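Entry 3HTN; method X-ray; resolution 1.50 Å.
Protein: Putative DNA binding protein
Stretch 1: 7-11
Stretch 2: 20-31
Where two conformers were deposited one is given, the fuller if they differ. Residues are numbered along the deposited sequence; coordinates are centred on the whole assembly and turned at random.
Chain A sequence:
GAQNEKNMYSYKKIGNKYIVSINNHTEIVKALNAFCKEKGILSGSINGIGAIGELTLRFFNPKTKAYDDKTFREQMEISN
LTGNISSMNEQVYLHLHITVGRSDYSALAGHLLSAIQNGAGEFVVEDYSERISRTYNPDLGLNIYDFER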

# COMPACT_ATOMS: atom_id res chain seq x y z
N ASN A 7 3.15 -24.17 -14.60
CA ASN A 7 2.99 -22.72 -14.92
C ASN A 7 2.13 -22.07 -13.84
O ASN A 7 1.02 -22.54 -13.56
CB ASN A 7 2.36 -22.51 -16.29
CG ASN A 7 2.50 -21.06 -16.78
OD1 ASN A 7 3.60 -20.51 -16.81
ND2 ASN A 7 1.38 -20.45 -17.19
N MSE A 8 2.64 -21.00 -13.22
CA MSE A 8 1.92 -20.31 -12.15
C MSE A 8 1.58 -18.85 -12.42
O MSE A 8 0.81 -18.26 -11.67
CB MSE A 8 2.73 -20.44 -10.86
CG MSE A 8 2.64 -21.83 -10.25
SE MSE A 8 3.53 -21.91 -8.56
CE MSE A 8 5.38 -21.88 -9.22
N TYR A 9 2.12 -18.26 -13.48
CA TYR A 9 1.90 -16.84 -13.74
C TYR A 9 2.29 -16.47 -15.15
O TYR A 9 2.98 -17.24 -15.85
CB TYR A 9 2.77 -16.00 -12.77
CG TYR A 9 4.21 -16.42 -12.75
CD1 TYR A 9 5.09 -16.08 -13.79
CD2 TYR A 9 4.69 -17.24 -11.72
CE1 TYR A 9 6.40 -16.54 -13.79
CE2 TYR A 9 6.00 -17.69 -11.72
CZ TYR A 9 6.85 -17.33 -12.74
OH TYR A 9 8.14 -17.79 -12.72
N SER A 10 1.81 -15.30 -15.58
CA SER A 10 2.25 -14.65 -16.82
C SER A 10 2.69 -13.26 -16.39
O SER A 10 2.20 -12.72 -15.38
CB SER A 10 1.14 -14.60 -17.86
OG SER A 10 0.02 -13.86 -17.41
N TYR A 11 3.60 -12.66 -17.14
CA TYR A 11 4.17 -11.38 -16.76
C TYR A 11 4.54 -10.50 -17.95
O TYR A 11 4.63 -10.98 -19.08
CB TYR A 11 5.40 -11.59 -15.88
CG TYR A 11 6.53 -12.22 -16.62
CD1 TYR A 11 6.63 -13.60 -16.71
CD2 TYR A 11 7.51 -11.44 -17.23
CE1 TYR A 11 7.65 -14.19 -17.41
CE2 TYR A 11 8.54 -12.03 -17.94
CZ TYR A 11 8.60 -13.41 -18.02
OH TYR A 11 9.62 -14.02 -18.70
N VAL A 20 2.99 -8.82 -12.86
CA VAL A 20 2.79 -10.26 -12.73
C VAL A 20 1.33 -10.57 -12.52
O VAL A 20 0.71 -10.02 -11.61
CB VAL A 20 3.63 -10.83 -11.60
CG1 VAL A 20 3.46 -12.34 -11.49
CG2 VAL A 20 5.08 -10.44 -11.80
N SER A 21 0.79 -11.41 -13.40
CA SER A 21 -0.57 -11.90 -13.32
C SER A 21 -0.53 -13.35 -12.91
O SER A 21 -0.14 -14.21 -13.70
CB SER A 21 -1.28 -11.69 -14.64
OG SER A 21 -2.61 -12.11 -14.54
N ILE A 22 -0.90 -13.63 -11.67
CA ILE A 22 -0.81 -14.99 -11.16
C ILE A 22 -2.00 -15.78 -11.70
O ILE A 22 -3.09 -15.23 -11.91
CB ILE A 22 -0.75 -14.96 -9.60
CG1 ILE A 22 0.52 -14.20 -9.15
CG2 ILE A 22 -0.78 -16.38 -9.06
CD1 ILE A 22 0.80 -14.21 -7.70
N ASN A 23 -1.77 -17.07 -11.99
CA ASN A 23 -2.82 -17.94 -12.50
C ASN A 23 -3.88 -18.14 -11.44
O ASN A 23 -3.59 -18.16 -10.25
CB ASN A 23 -2.27 -19.33 -12.90
CG ASN A 23 -1.36 -19.29 -14.10
OD1 ASN A 23 -1.18 -18.26 -14.73
ND2 ASN A 23 -0.74 -20.43 -14.41
N ASN A 24 -5.12 -18.34 -11.87
CA ASN A 24 -6.18 -18.58 -10.93
C ASN A 24 -5.93 -19.90 -10.20
O ASN A 24 -5.23 -20.80 -10.70
CB ASN A 24 -7.51 -18.63 -11.65
CG ASN A 24 -8.69 -18.37 -10.75
OD1 ASN A 24 -8.53 -18.01 -9.58
ND2 ASN A 24 -9.91 -18.55 -11.28
N HIS A 25 -6.49 -20.02 -9.00
CA HIS A 25 -6.40 -21.23 -8.19
C HIS A 25 -4.98 -21.61 -7.80
O HIS A 25 -4.69 -22.78 -7.54
CB HIS A 25 -7.07 -22.42 -8.91
CG HIS A 25 -8.42 -22.10 -9.43
ND1 HIS A 25 -9.44 -21.64 -8.63
CD2 HIS A 25 -8.93 -22.19 -10.68
CE1 HIS A 25 -10.53 -21.47 -9.36
NE2 HIS A 25 -10.24 -21.77 -10.61
N THR A 26 -4.10 -20.63 -7.76
CA THR A 26 -2.70 -20.82 -7.47
C THR A 26 -2.36 -20.15 -6.16
O THR A 26 -2.93 -19.09 -5.86
CB THR A 26 -1.90 -20.21 -8.62
OG1 THR A 26 -2.30 -20.86 -9.84
CG2 THR A 26 -0.41 -20.39 -8.44
N GLU A 27 -1.46 -20.74 -5.39
CA GLU A 27 -1.02 -20.18 -4.12
C GLU A 27 -0.04 -19.04 -4.46
O GLU A 27 1.02 -19.26 -5.06
CB GLU A 27 -0.43 -21.25 -3.20
CG GLU A 27 -0.44 -20.81 -1.74
CD GLU A 27 0.65 -19.84 -1.44
OE1 GLU A 27 1.82 -20.26 -1.54
OE2 GLU A 27 0.34 -18.69 -1.14
N ILE A 28 -0.42 -17.84 -4.04
CA ILE A 28 0.24 -16.60 -4.47
C ILE A 28 1.68 -16.44 -3.98
O ILE A 28 2.55 -15.93 -4.70
CB ILE A 28 -0.62 -15.39 -4.06
CG1 ILE A 28 -1.93 -15.40 -4.86
CG2 ILE A 28 0.11 -14.06 -4.24
CD1 ILE A 28 -2.99 -14.43 -4.33
N VAL A 29 1.94 -16.87 -2.75
CA VAL A 29 3.26 -16.71 -2.16
C VAL A 29 4.27 -17.62 -2.86
O VAL A 29 5.34 -17.17 -3.26
CB VAL A 29 3.23 -16.91 -0.62
CG1 VAL A 29 4.65 -16.83 -0.06
CG2 VAL A 29 2.30 -15.90 0.04
N LYS A 30 3.88 -18.88 -3.08
CA LYS A 30 4.67 -19.83 -3.85
C LYS A 30 4.96 -19.27 -5.25
O LYS A 30 6.09 -19.34 -5.73
CB LYS A 30 3.91 -21.15 -3.97
CG LYS A 30 4.66 -22.30 -4.67
CD LYS A 30 3.75 -23.50 -4.87
CE LYS A 30 4.40 -24.56 -5.76
NZ LYS A 30 3.48 -25.72 -6.03
N ALA A 31 3.94 -18.73 -5.89
CA ALA A 31 4.09 -18.18 -7.23
C ALA A 31 5.04 -16.99 -7.26
O ALA A 31 5.90 -16.89 -8.13
CB ALA A 31 2.73 -17.81 -7.84
O HOH W 1 -1.01 -22.60 -11.24
O HOH W 2 -1.58 -15.75 -15.49

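Two short strands, Tyr9 to Tyr11 and Val20 to Ile22, run antiparallel at 162°, and the chain beyond Ile22 turns into a helix that brings a second surface to stretch 1. Asn7 opens the contact through its backbone: its O lies 2.9 Å from Asn23 ND2 and accepts a hydrogen bond from a water that lies 2.6 Å, by its O, from Thr26 OG1, so the polar start of the contact is partly solvent-mediated.

Met8, a selenomethionine, works in two ways. Its O accepts from Asn23 N at 2.9 Å in a nearly linear hydrogen bond, which extends the ladder one step past the strands. Its side chain covers the loop and helix: Met8 CG lies 3.8 Å from Thr26 CG2, Met8 CB 4.0 Å from Ala31 CB, and Met8 SE 4.0 Å from Lys30 CE. A long, flexible apolar chain thus meets a methyl, a small alanine and the aliphatic part of a lysine.

Tyr9 pairs with Ile22 at a non-hydrogen-bonded position, where the CA atoms come within 4.2 Å. Tyr9 CB packs 3.9 Å from Val20 CG1, and Tyr9 CE2 reaches to 3.7 Å from Ala31 O, linking sheet to helix. Glu27 caps that helix, its carboxylate accepting from Val29 N and Lys30 N.

Ser10 and Ser21 form the hydrogen-bonded pair: Ser10 N donates to Ser21 O at 2.9 Å, and Ser21 N to Ser10 O at 2.8 Å. Their side chains share the face opposite Tyr9 and Val20. There a water accepts from Ser10 OG and donates to Ser21 O and Asn23 OD1, tying a small polar side chain to the strand's exit.

Tyr11 returns to the face of Tyr9, with Tyr11 CB 4.3 Å from Val20 CG2, while its ring leads away from stretch 2.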